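PDB 3D7L: Lin1944 protein from Listeria innocua, which is of unknown function but belongs to the short-chain dehydrogenase/reductase family, whose members are generally oxidoreductases. Local coordinates for residues Lys5-Gly10 / Glu54-Val59; Val84-Lys89 / Ala128-Gly133; Leu104-Ser109 / Met146-Arg151; Asn158-Ser163 / Val177-Val182. All blocks are in the same frame, centred on the assembly; numbering follows the deposited sequence.

All four contacts lie within one Rossmann-type domain of the short-chain dehydrogenase/reductase family. Interactions 1 and 3 lie at the end of the parallel sheet where strands 5-9, 59-64, 108-113 and 151-157 begin; their centres are about 14 Å apart and two probable hydrogen bonds join them, Val-59 O to Asn-105 N at 2.7 Å and Lys-58 NZ to Leu-104 O at 2.8 Å. Interaction 2, about 23 Å from interaction 1 between centres, joins two helices that also meet the second subunit. Interaction 4, centred about 20 Å from interaction 2 and about 29 Å from interaction 3, lies beyond the C-terminal end of strand 151-157; in relatives cofactor and substrate bind at that end of the sheet.

Interaction 1 (Lys5-Gly10 / Glu54-Val59); sequences KILLIG and EQVGKV
Lys-5 and Val-59 bring the two backbones closest, their CA atoms 5.3 Å apart, where the chain has left helix 46-56 and starts the strand parallel to strand 5-9. Gly-57 is the first residue to leave helical angles, with a positive phi of 69° that favours glycine. The carbonyl of Lys-5 faces the Val-59 side chain, and Lys-5 O comes within 3.6 Å of Val-59 CB. On the lysine side chain, CG lies 4.0 Å from Val-59 CG1, and the two side chains cross at about a right angle. Beyond CG the lysine runs out extended, and its CD passes 4.1 Å from Lys-58 O.

This is the packing of a helix on an inner strand of the Rossmann sheet: 5-9 lies between 28-33 and 59-64, and Gly-10 opens the turn that leads to helix 14-23. Leu-7 points to the face covered by helix 46-56, whereas Ile-6 and Leu-8 reach helix 14-23 on the other face. With CG of Leu-7 anti to the backbone N (chi1 176°), its CD1 methyl meets Val-56 CG2 at 3.9 Å, methyl against methyl. Lower down, Leu-7 CB is 4.4 Å from Val-59 CG2. Backbone hydrogen bonds between Lys-5 and both Asp-60 and Ala-61 continue the pairing of the strands, Asp-60 OD1 also bonds Lys-5 N, and Ile-30 packs against Lys-5 and Leu-7 from the strand on the other flank.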
loop_
_atom_site.group_PDB
_atom_site.type_symbol
_atom_site.label_atom_id
_atom_site.label_comp_id
_atom_site.label_asym_id
_atom_site.label_seq_id
_atom_site.Cartn_x
_atom_site.Cartn_y
_atom_site.Cartn_z
ATOM N N LYS D 5 25.871 -14.681 1.882
ATOM C CA LYS D 5 26.148 -13.370 1.312
ATOM C C LYS D 5 24.855 -12.542 1.327
ATOM O O LYS D 5 23.834 -12.993 0.830
ATOM C CB LYS D 5 26.663 -13.529 -0.112
ATOM C CG LYS D 5 27.414 -12.332 -0.644
ATOM C CD LYS D 5 28.258 -12.716 -1.867
ATOM C CE LYS D 5 28.773 -11.463 -2.603
ATOM N NZ LYS D 5 29.711 -11.787 -3.735
ATOM N N ILE D 6 24.920 -11.333 1.880
ATOM C CA ILE D 6 23.739 -10.476 2.049
ATOM C C ILE D 6 23.943 -9.077 1.456
ATOM O O ILE D 6 24.942 -8.397 1.746
ATOM C CB ILE D 6 23.354 -10.341 3.548
ATOM C CG1 ILE D 6 23.077 -11.720 4.169
ATOM C CG2 ILE D 6 22.149 -9.426 3.719
ATOM C CD1 ILE D 6 22.993 -11.703 5.680
ATOM N N LEU D 7 22.997 -8.651 0.630
ATOM C CA LEU D 7 22.991 -7.275 0.138
ATOM C C LEU D 7 22.097 -6.451 1.054
ATOM O O LEU D 7 20.886 -6.710 1.176
ATOM C CB LEU D 7 22.495 -7.198 -1.309
ATOM C CG LEU D 7 22.362 -5.793 -1.910
ATOM C CD1 LEU D 7 23.716 -5.090 -2.062
ATOM C CD2 LEU D 7 21.614 -5.839 -3.269
ATOM N N LEU D 8 22.703 -5.481 1.723
ATOM C CA LEU D 8 21.983 -4.651 2.667
ATOM C C LEU D 8 21.852 -3.247 2.102
ATOM O O LEU D 8 22.849 -2.503 2.022
ATOM C CB LEU D 8 22.698 -4.641 4.027
ATOM C CG LEU D 8 22.206 -3.686 5.129
ATOM C CD1 LEU D 8 20.708 -3.803 5.413
ATOM C CD2 LEU D 8 23.015 -3.903 6.403
ATOM N N ILE D 9 20.631 -2.898 1.694
ATOM C CA ILE D 9 20.346 -1.567 1.131
ATOM C C ILE D 9 19.856 -0.685 2.259
ATOM O O ILE D 9 18.905 -1.046 2.951
ATOM C CB ILE D 9 19.300 -1.628 -0.036
ATOM C CG1 ILE D 9 19.833 -2.528 -1.154
ATOM C CG2 ILE D 9 19.041 -0.228 -0.644
ATOM C CD1 ILE D 9 18.892 -3.619 -1.598
ATOM N N GLY D 10 20.522 0.459 2.456
ATOM C CA GLY D 10 20.165 1.398 3.536
ATOM C C GLY D 10 21.065 1.253 4.754
ATOM O O GLY D 10 20.709 1.686 5.845
ATOM N N GLU D 54 23.402 -6.100 -11.396
ATOM C CA GLU D 54 24.471 -6.586 -12.293
ATOM C C GLU D 54 25.826 -6.521 -11.591
ATOM O O GLU D 54 26.603 -7.479 -11.638
ATOM C CB GLU D 54 24.579 -5.756 -13.581
ATOM C CG GLU D 54 23.361 -5.746 -14.494
ATOM C CD GLU D 54 23.480 -4.690 -15.621
ATOM O OE1 GLU D 54 22.453 -4.037 -15.978
ATOM O OE2 GLU D 54 24.609 -4.499 -16.132
ATOM N N GLN D 55 26.101 -5.385 -10.947
ATOM C CA GLN D 55 27.316 -5.229 -10.170
ATOM C C GLN D 55 27.438 -6.304 -9.083
ATOM O O GLN D 55 28.467 -6.948 -8.976
ATOM C CB GLN D 55 27.428 -3.809 -9.581
ATOM C CG GLN D 55 27.946 -2.745 -10.589
ATOM C CD GLN D 55 27.938 -1.282 -10.053
ATOM O OE1 GLN D 55 28.858 -0.504 -10.338
ATOM N NE2 GLN D 55 26.896 -0.911 -9.305
ATOM N N VAL D 56 26.362 -6.506 -8.314
ATOM C CA VAL D 56 26.375 -7.384 -7.138
ATOM C C VAL D 56 26.497 -8.889 -7.438
ATOM O O VAL D 56 27.116 -9.609 -6.663
ATOM C CB VAL D 56 25.135 -7.141 -6.234
ATOM C CG1 VAL D 56 25.076 -8.164 -5.127
ATOM C CG2 VAL D 56 25.179 -5.753 -5.641
ATOM N N GLY D 57 25.902 -9.359 -8.538
ATOM C CA GLY D 57 25.808 -10.800 -8.813
ATOM C C GLY D 57 24.869 -11.553 -7.866
ATOM O O GLY D 57 23.954 -10.960 -7.277
ATOM N N LYS D 58 25.096 -12.854 -7.702
ATOM C CA LYS D 58 24.213 -13.693 -6.884
ATOM C C LYS D 58 24.447 -13.506 -5.394
ATOM O O LYS D 58 25.594 -13.499 -4.937
ATOM C CB LYS D 58 24.366 -15.184 -7.256
ATOM C CG LYS D 58 23.612 -15.606 -8.526
ATOM C CD LYS D 58 22.144 -15.879 -8.201
ATOM C CE LYS D 58 21.404 -16.557 -9.353
ATOM N NZ LYS D 58 20.010 -16.985 -8.964
ATOM N N VAL D 59 23.347 -13.332 -4.650
ATOM C CA VAL D 59 23.377 -13.326 -3.175
ATOM C C VAL D 59 22.355 -14.274 -2.533
ATOM O O VAL D 59 21.503 -14.866 -3.212
ATOM C CB VAL D 59 23.264 -11.883 -2.579
ATOM C CG1 VAL D 59 24.476 -11.070 -2.978
ATOM C CG2 VAL D 59 21.977 -11.195 -3.016
#

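Interaction 2 (Val84-Lys89 / Ala128-Gly133); sequences VTISSK and AAMANG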
loop_
_atom_site.group_PDB
_atom_site.type_symbol
_atom_site.label_atom_id
_atom_site.label_comp_id
_atom_site.label_asym_id
_atom_site.label_seq_id
_atom_site.Cartn_x
_atom_site.Cartn_y
_atom_site.Cartn_z
ATOM N N VAL D 84 6.217 11.181 -4.222
ATOM C CA VAL D 84 7.574 10.950 -3.716
ATOM C C VAL D 84 7.605 9.648 -2.898
ATOM O O VAL D 84 8.417 8.754 -3.156
ATOM C CB VAL D 84 8.106 12.188 -2.900
ATOM C CG1 VAL D 84 9.519 11.951 -2.439
ATOM C CG2 VAL D 84 8.034 13.476 -3.746
ATOM N N THR D 85 6.692 9.522 -1.938
ATOM C CA THR D 85 6.534 8.255 -1.197
ATOM C C THR D 85 6.391 7.079 -2.166
ATOM O O THR D 85 7.082 6.050 -2.036
ATOM C CB THR D 85 5.291 8.293 -0.330
ATOM O OG1 THR D 85 5.331 9.477 0.450
ATOM C CG2 THR D 85 5.221 7.042 0.604
ATOM N N ILE D 86 5.486 7.251 -3.131
ATOM C CA ILE D 86 5.183 6.221 -4.119
ATOM C C ILE D 86 6.421 5.735 -4.857
ATOM O O ILE D 86 6.555 4.525 -5.083
ATOM C CB ILE D 86 4.064 6.648 -5.089
ATOM C CG1 ILE D 86 2.725 6.734 -4.325
ATOM C CG2 ILE D 86 3.944 5.657 -6.245
ATOM C CD1 ILE D 86 1.547 7.223 -5.151
ATOM N N SER D 87 7.345 6.644 -5.183
ATOM C CA SER D 87 8.557 6.232 -5.908
ATOM C C SER D 87 9.631 5.630 -5.014
ATOM O O SER D 87 10.506 4.921 -5.508
ATOM C CB SER D 87 9.143 7.380 -6.766
ATOM O OG SER D 87 9.819 8.313 -5.941
ATOM N N SER D 88 9.557 5.889 -3.705
ATOM C CA SER D 88 10.659 5.537 -2.792
ATOM C C SER D 88 10.343 4.421 -1.769
ATOM O O SER D 88 10.588 3.251 -2.057
ATOM C CB SER D 88 11.214 6.790 -2.107
ATOM O OG SER D 88 12.396 6.479 -1.377
ATOM N N LYS D 89 9.802 4.769 -0.599
ATOM C CA LYS D 89 9.484 3.764 0.408
ATOM C C LYS D 89 8.555 2.699 -0.160
ATOM O O LYS D 89 8.697 1.527 0.178
ATOM C CB LYS D 89 8.866 4.396 1.668
ATOM C CG LYS D 89 8.490 3.413 2.795
ATOM C CD LYS D 89 9.718 2.914 3.533
ATOM C CE LYS D 89 9.374 2.003 4.703
ATOM N NZ LYS D 89 8.728 2.743 5.798
ATOM N N ALA D 128 3.247 7.794 4.772
ATOM C CA ALA D 128 4.090 6.670 5.216
ATOM C C ALA D 128 3.219 5.422 5.558
ATOM O O ALA D 128 3.570 4.278 5.231
ATOM C CB ALA D 128 4.965 7.100 6.394
ATOM N N ALA D 129 2.067 5.659 6.180
ATOM C CA ALA D 129 1.082 4.602 6.434
ATOM C C ALA D 129 0.728 3.824 5.144
ATOM O O ALA D 129 0.830 2.596 5.101
ATOM C CB ALA D 129 -0.197 5.208 7.057
HETATM N N MSE D 130 0.319 4.558 4.104
HETATM C CA MSE D 130 0.125 4.003 2.745
HETATM C C MSE D 130 1.263 3.097 2.272
HETATM O O MSE D 130 1.031 1.945 1.886
HETATM C CB MSE D 130 -0.056 5.159 1.743
HETATM C CG MSE D 130 -0.360 4.744 0.288
HETATM SE SE MSE D 130 0.010 6.209 -0.998
HETATM C CE MSE D 130 1.917 6.383 -0.774
ATOM N N ALA D 131 2.485 3.639 2.283
ATOM C CA ALA D 131 3.673 2.909 1.855
ATOM C C ALA D 131 3.814 1.635 2.672
ATOM O O ALA D 131 4.035 0.564 2.114
ATOM C CB ALA D 131 4.931 3.765 2.016
ATOM N N ASN D 132 3.704 1.750 3.996
ATOM C CA ASN D 132 3.849 0.574 4.877
ATOM C C ASN D 132 2.802 -0.516 4.634
ATOM O O ASN D 132 3.127 -1.713 4.599
ATOM C CB ASN D 132 3.862 0.973 6.357
ATOM C CG ASN D 132 5.034 1.847 6.710
ATOM O OD1 ASN D 132 5.999 1.962 5.933
ATOM N ND2 ASN D 132 4.942 2.527 7.849
ATOM N N GLY D 133 1.548 -0.101 4.484
ATOM C CA GLY D 133 0.469 -1.026 4.168
ATOM C C GLY D 133 0.687 -1.706 2.822
ATOM O O GLY D 133 0.483 -2.919 2.684
#
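Lys-89 reaches over to Asn-132 and gives a hydrogen bond from NZ to OD1, 2.8 Å long, arriving in the plane of the amide on a lone pair of the oxygen. The lysine bends at chi2 and again at chi4 (-69°), the second bend setting NZ toward the amide. Nearer the backbone, Lys-89 CG rests 3.7 Å from Ala-131 CB. The same alanine methyl is met by Thr-85 CG2 at 3.6 Å, so one small side chain is received between residues a helical turn apart. Thr-85 CG2 also touches Met-130, a selenomethionine, at 3.6 Å from its CE. That methyl has a second neighbour in Ile-86 CG1, 3.7 Å away, the two side chains crossing at about a right angle. The bend at chi3 (64°) carries CE there.

Further out, polar partners fix the ends. Lys-89 NZ has a second acceptor in Thr-114 O, while Thr-85 OG1 bonds to Ser-127 and to the backbone of Thr-70. Helix 79-100 makes a wider pi-type turn at 86-89, which includes Lys-89. Ala-128 and Asn-132 appear to stand where classical family members carry the Tyr-x-x-x-Lys pair; neither is established as catalytic.

The axes of the two short helical segments come within 9.7 Å and run at 38° in the same general direction. Helices 79-100 and 126-142 follow strands 59-64 and 108-113 in the chain, and both reach the other subunit: Ile-86 packs on Ile-86 of the second subunit and Met-130 on Ile-94 of that subunit, consistent with the helical dimer interface common among short-chain dehydrogenases.

Interaction 3 (Leu104-Ser109 / Met146-Arg151); sequences LNDKGS and MPRGIR
Leu-104 O is gripped by both terminal nitrogens of Arg-148, NH2 at 2.9 Å and NH1 at 3.0 Å, the guanidinium meeting it end-on with the oxygen nearly in its plane. Lys-58 NZ donates to the same oxygen from outside the two segments. The grip sits just before the starts of strands 108-113 and 151-157, adjacent and parallel in the Rossmann sheet and joined through helix 126-142 as a beta-alpha-beta crossover.

Arg-148 NH2 has a second task, a salt bridge of 2.7 Å to Asp-106 OD2, fairly straight at 162° and met nearly along the C-O axis. The carboxylate is nevertheless turned 43° from the guanidinium plane. One face of that guanidinium is covered at its rim by Ile-150 CD1; the other methyl of that residue, CG2, packs 3.7 Å from Leu-104 CD1.

Two tight turns meet here, a type II turn from Asn-105 to Gly-108 and a type I' turn from Pro-147 to Ile-150. Lys-107 N bonds to Arg-148 O, and Arg-151 N to Gly-108 O. Ser-109 and Arg-151 then form the first parallel bridge, with Ser-109 CB over a face of the Arg-151 guanidinium, whose NH1 is held by Gln-194 and Ser-189 carbonyls. Two waters at the edge of this guanidinium, one on NE and one on NH2, both donate to Lys-107 O, at 2.8 Å and 2.6 Å.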
loop_
_atom_site.group_PDB
_atom_site.type_symbol
_atom_site.label_atom_id
_atom_site.label_comp_id
_atom_site.label_asym_id
_atom_site.label_seq_id
_atom_site.Cartn_x
_atom_site.Cartn_y
_atom_site.Cartn_z
ATOM N N LEU D 104 18.810 -13.759 -6.496
ATOM C CA LEU D 104 18.833 -14.574 -5.296
ATOM C C LEU D 104 19.171 -16.015 -5.583
ATOM O O LEU D 104 18.660 -16.615 -6.539
ATOM C CB LEU D 104 17.508 -14.512 -4.534
ATOM C CG LEU D 104 17.270 -13.315 -3.621
ATOM C CD1 LEU D 104 15.941 -13.528 -2.971
ATOM C CD2 LEU D 104 18.396 -13.169 -2.553
ATOM N N ASN D 105 20.039 -16.560 -4.737
ATOM C CA ASN D 105 20.314 -17.974 -4.744
ATOM C C ASN D 105 19.060 -18.767 -4.321
ATOM O O ASN D 105 18.140 -18.224 -3.690
ATOM C CB ASN D 105 21.503 -18.282 -3.829
ATOM C CG ASN D 105 22.849 -17.884 -4.446
ATOM O OD1 ASN D 105 23.062 -17.998 -5.660
ATOM N ND2 ASN D 105 23.771 -17.438 -3.599
ATOM N N ASP D 106 19.027 -20.049 -4.683
ATOM C CA ASP D 106 17.949 -20.939 -4.280
ATOM C C ASP D 106 17.769 -20.879 -2.760
ATOM O O ASP D 106 18.748 -20.877 -2.036
ATOM C CB ASP D 106 18.265 -22.367 -4.728
ATOM C CG ASP D 106 18.190 -22.547 -6.256
ATOM O OD1 ASP D 106 18.548 -23.636 -6.737
ATOM O OD2 ASP D 106 17.783 -21.620 -6.986
ATOM N N LYS D 107 16.524 -20.791 -2.290
ATOM C CA LYS D 107 16.221 -20.719 -0.848
ATOM C C LYS D 107 16.634 -19.388 -0.204
ATOM O O LYS D 107 16.685 -19.287 1.015
ATOM C CB LYS D 107 16.875 -21.886 -0.076
ATOM C CG LYS D 107 16.759 -23.278 -0.723
ATOM C CD LYS D 107 15.923 -24.249 0.091
ATOM C CE LYS D 107 14.437 -24.148 -0.303
ATOM N NZ LYS D 107 13.504 -24.425 0.842
ATOM N N GLY D 108 16.949 -18.385 -1.022
ATOM C CA GLY D 108 17.299 -17.044 -0.553
ATOM C C GLY D 108 16.060 -16.340 -0.016
ATOM O O GLY D 108 14.974 -16.929 0.005
ATOM N N SER D 109 16.212 -15.098 0.439
ATOM C CA SER D 109 15.077 -14.328 0.982
ATOM C C SER D 109 15.165 -12.842 0.680
ATOM O O SER D 109 16.264 -12.325 0.488
ATOM C CB SER D 109 14.991 -14.500 2.504
ATOM O OG SER D 109 16.062 -13.828 3.145
HETATM N N MSE D 146 6.909 -17.091 -5.055
HETATM C CA MSE D 146 8.375 -17.065 -5.158
HETATM C C MSE D 146 8.902 -18.346 -5.768
HETATM O O MSE D 146 8.435 -19.423 -5.418
HETATM C CB MSE D 146 9.025 -16.762 -3.808
HETATM C CG MSE D 146 8.830 -15.294 -3.397
HETATM SE SE MSE D 146 9.973 -14.060 -4.463
HETATM C CE MSE D 146 9.204 -12.362 -3.963
ATOM N N PRO D 147 9.836 -18.229 -6.727
ATOM C CA PRO D 147 10.447 -19.431 -7.307
ATOM C C PRO D 147 11.608 -19.925 -6.459
ATOM O O PRO D 147 12.107 -19.164 -5.622
ATOM C CB PRO D 147 10.970 -18.945 -8.660
ATOM C CG PRO D 147 11.246 -17.463 -8.464
ATOM C CD PRO D 147 10.367 -16.981 -7.325
ATOM N N ARG D 148 12.001 -21.194 -6.660
ATOM C CA ARG D 148 13.247 -21.747 -6.095
ATOM C C ARG D 148 13.410 -21.643 -4.547
ATOM O O ARG D 148 14.527 -21.571 -4.016
ATOM C CB ARG D 148 14.456 -21.154 -6.834
ATOM C CG ARG D 148 14.386 -21.302 -8.362
ATOM C CD ARG D 148 15.583 -20.664 -9.057
ATOM N NE ARG D 148 15.592 -19.187 -9.071
ATOM C CZ ARG D 148 16.360 -18.438 -8.281
ATOM N NH1 ARG D 148 16.331 -17.113 -8.395
ATOM N NH2 ARG D 148 17.177 -19.011 -7.373
ATOM N N GLY D 149 12.284 -21.669 -3.847
ATOM C CA GLY D 149 12.239 -21.722 -2.369
ATOM C C GLY D 149 12.519 -20.390 -1.690
ATOM O O GLY D 149 12.731 -20.328 -0.477
ATOM N N ILE D 150 12.501 -19.326 -2.475
ATOM C CA ILE D 150 12.797 -17.997 -1.990
ATOM C C ILE D 150 11.721 -17.504 -1.020
ATOM O O ILE D 150 10.530 -17.746 -1.230
ATOM C CB ILE D 150 12.991 -17.025 -3.159
ATOM C CG1 ILE D 150 14.362 -17.276 -3.834
ATOM C CG2 ILE D 150 12.896 -15.591 -2.685
ATOM C CD1 ILE D 150 14.435 -16.889 -5.319
ATOM N N ARG D 151 12.151 -16.848 0.061
ATOM C CA ARG D 151 11.219 -16.332 1.084
ATOM C C ARG D 151 11.174 -14.816 1.078
ATOM O O ARG D 151 12.114 -14.153 0.605
ATOM C CB ARG D 151 11.589 -16.856 2.478
ATOM C CG ARG D 151 11.761 -18.400 2.544
ATOM C CD ARG D 151 12.247 -18.872 3.939
ATOM N NE ARG D 151 13.615 -18.440 4.166
ATOM C CZ ARG D 151 14.000 -17.424 4.944
ATOM N NH1 ARG D 151 13.133 -16.722 5.656
ATOM N NH2 ARG D 151 15.283 -17.141 5.038
HETATM O O HOH W 1 15.039 -20.485 2.926
HETATM O O HOH W 2 17.209 -18.218 3.281
HETATM O O HOH W 3 13.126 -22.023 1.745
#

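Interaction 4 (Asn158-Ser163 / Val177-Val182); sequences NVLEES and VPAAKV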
loop_
_atom_site.group_PDB
_atom_site.type_symbol
_atom_site.label_atom_id
_atom_site.label_comp_id
_atom_site.label_asym_id
_atom_site.label_seq_id
_atom_site.Cartn_x
_atom_site.Cartn_y
_atom_site.Cartn_z
ATOM N N ASN D 158 8.550 0.165 15.483
ATOM C CA ASN D 158 8.080 1.360 16.172
ATOM C C ASN D 158 9.154 2.426 16.008
ATOM O O ASN D 158 10.252 2.155 15.471
ATOM C CB ASN D 158 7.886 1.018 17.655
ATOM C CG ASN D 158 6.952 1.959 18.373
ATOM O OD1 ASN D 158 6.717 3.091 17.932
ATOM N ND2 ASN D 158 6.385 1.484 19.500
ATOM N N VAL D 159 8.868 3.639 16.463
ATOM C CA VAL D 159 9.909 4.672 16.552
ATOM C C VAL D 159 11.134 4.149 17.330
ATOM O O VAL D 159 10.975 3.460 18.345
ATOM C CB VAL D 159 9.357 6.026 17.157
ATOM C CG1 VAL D 159 8.718 5.808 18.528
ATOM C CG2 VAL D 159 10.470 7.083 17.262
ATOM N N LEU D 160 12.339 4.452 16.841
ATOM C CA LEU D 160 13.588 4.022 17.512
ATOM C C LEU D 160 14.045 4.922 18.667
ATOM O O LEU D 160 14.011 6.153 18.562
ATOM C CB LEU D 160 14.737 3.890 16.511
ATOM C CG LEU D 160 14.465 3.086 15.241
ATOM C CD1 LEU D 160 15.716 3.056 14.396
ATOM C CD2 LEU D 160 13.993 1.664 15.600
ATOM N N GLU D 161 14.491 4.300 19.759
ATOM C CA GLU D 161 15.099 5.033 20.862
ATOM C C GLU D 161 16.195 5.987 20.355
ATOM O O GLU D 161 16.287 7.138 20.800
ATOM C CB GLU D 161 15.715 4.067 21.886
ATOM C CG GLU D 161 14.697 3.213 22.628
ATOM C CD GLU D 161 15.317 2.357 23.712
ATOM O OE1 GLU D 161 16.540 2.113 23.678
ATOM O OE2 GLU D 161 14.572 1.916 24.604
ATOM N N GLU D 162 17.026 5.511 19.426
ATOM C CA GLU D 162 18.117 6.336 18.911
ATOM C C GLU D 162 17.664 7.474 17.988
ATOM O O GLU D 162 18.478 8.301 17.587
ATOM C CB GLU D 162 19.238 5.501 18.273
ATOM C CG GLU D 162 18.867 4.104 17.782
ATOM C CD GLU D 162 18.668 3.082 18.893
ATOM O OE1 GLU D 162 19.628 2.698 19.601
ATOM O OE2 GLU D 162 17.523 2.643 19.041
ATOM N N SER D 163 16.373 7.506 17.666
ATOM C CA SER D 163 15.760 8.619 16.932
ATOM C C SER D 163 14.774 9.439 17.780
ATOM O O SER D 163 14.254 10.437 17.305
ATOM C CB SER D 163 15.031 8.091 15.694
ATOM O OG SER D 163 15.922 7.456 14.797
ATOM N N VAL D 177 11.571 1.802 20.649
ATOM C CA VAL D 177 12.242 0.501 20.741
ATOM C C VAL D 177 13.717 0.656 20.380
ATOM O O VAL D 177 14.064 1.507 19.559
ATOM C CB VAL D 177 11.556 -0.576 19.831
ATOM C CG1 VAL D 177 10.124 -0.913 20.344
ATOM C CG2 VAL D 177 11.516 -0.126 18.382
ATOM N N PRO D 178 14.593 -0.154 21.006
ATOM C CA PRO D 178 15.998 -0.069 20.594
ATOM C C PRO D 178 16.147 -0.594 19.168
ATOM O O PRO D 178 15.550 -1.610 18.822
ATOM C CB PRO D 178 16.724 -1.007 21.574
ATOM C CG PRO D 178 15.754 -1.298 22.660
ATOM C CD PRO D 178 14.386 -1.183 22.044
ATOM N N ALA D 179 16.933 0.098 18.357
ATOM C CA ALA D 179 17.268 -0.376 17.025
ATOM C C ALA D 179 17.870 -1.797 17.053
ATOM O O ALA D 179 17.539 -2.614 16.187
ATOM C CB ALA D 179 18.207 0.589 16.363
ATOM N N ALA D 180 18.709 -2.095 18.047
ATOM C CA ALA D 180 19.197 -3.465 18.273
ATOM C C ALA D 180 18.091 -4.533 18.336
ATOM O O ALA D 180 18.298 -5.673 17.898
ATOM C CB ALA D 180 20.062 -3.540 19.538
ATOM N N LYS D 181 16.933 -4.184 18.913
ATOM C CA LYS D 181 15.831 -5.143 19.021
ATOM C C LYS D 181 15.170 -5.354 17.665
ATOM O O LYS D 181 14.864 -6.481 17.283
ATOM C CB LYS D 181 14.822 -4.686 20.074
ATOM C CG LYS D 181 13.687 -5.649 20.350
ATOM C CD LYS D 181 12.697 -5.019 21.288
ATOM C CE LYS D 181 11.564 -5.970 21.619
ATOM N NZ LYS D 181 10.635 -5.360 22.599
ATOM N N VAL D 182 14.940 -4.276 16.929
ATOM C CA VAL D 182 14.404 -4.394 15.591
ATOM C C VAL D 182 15.348 -5.224 14.702
ATOM O O VAL D 182 14.885 -5.988 13.864
ATOM C CB VAL D 182 14.137 -3.003 14.956
ATOM C CG1 VAL D 182 13.484 -3.150 13.579
ATOM C CG2 VAL D 182 13.224 -2.168 15.876
HETATM O O HOH W 4 19.859 -0.449 19.954
#
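Glu-162 OE2 accepts the backbone N-H of Ala-179 in a bond of 2.7 Å, close to straight at 164°, the nitrogen standing well above the carboxylate plane. The other oxygen, OE1, takes a longer bond from a water that accepts from Ala-180 N, so one carboxylate serves the first two amides of helix 179-191, whose N-cap is Pro-178, directly and through water. Its negative charge there probably suits the positive end of the helix dipole. Chi1 is only 23°, which leaves Glu-162 CG close to eclipsing the backbone N.

Behind this, Val-177 pairs with segment 158-163 through both its backbone groups: Val-177 N bonds to Val-159 O at 2.9 Å, and Glu-161 N to Val-177 O at 2.8 Å. They make a single bridge between Leu-160 and Val-177. Segment 158-163 is the loop that leaves strand 151-157 of the Rossmann sheet, and the chain returns at Val-177 after the short helix 164-167. In short-chain dehydrogenases the segment after this strand commonly helps to enclose the substrate, and may do so here.

Outward from the bridge, packing takes over. Leu-160 spreads its two methyls, CD1 to Ala-179 CB at 4.0 Å and CD2 to Val-182 CG2 at 3.9 Å. The Glu-161 carboxylate lies beside the Pro-178 ring, its OE1 3.6 Å from the ring CG. At the start of the loop Asn-158 CB packs 3.9 Å from Val-177 CG2, while its ND2 bonds to Tyr-202 O. Helix 14-23 closes over Leu-160 and Val-182 with Thr-14 and Leu-15.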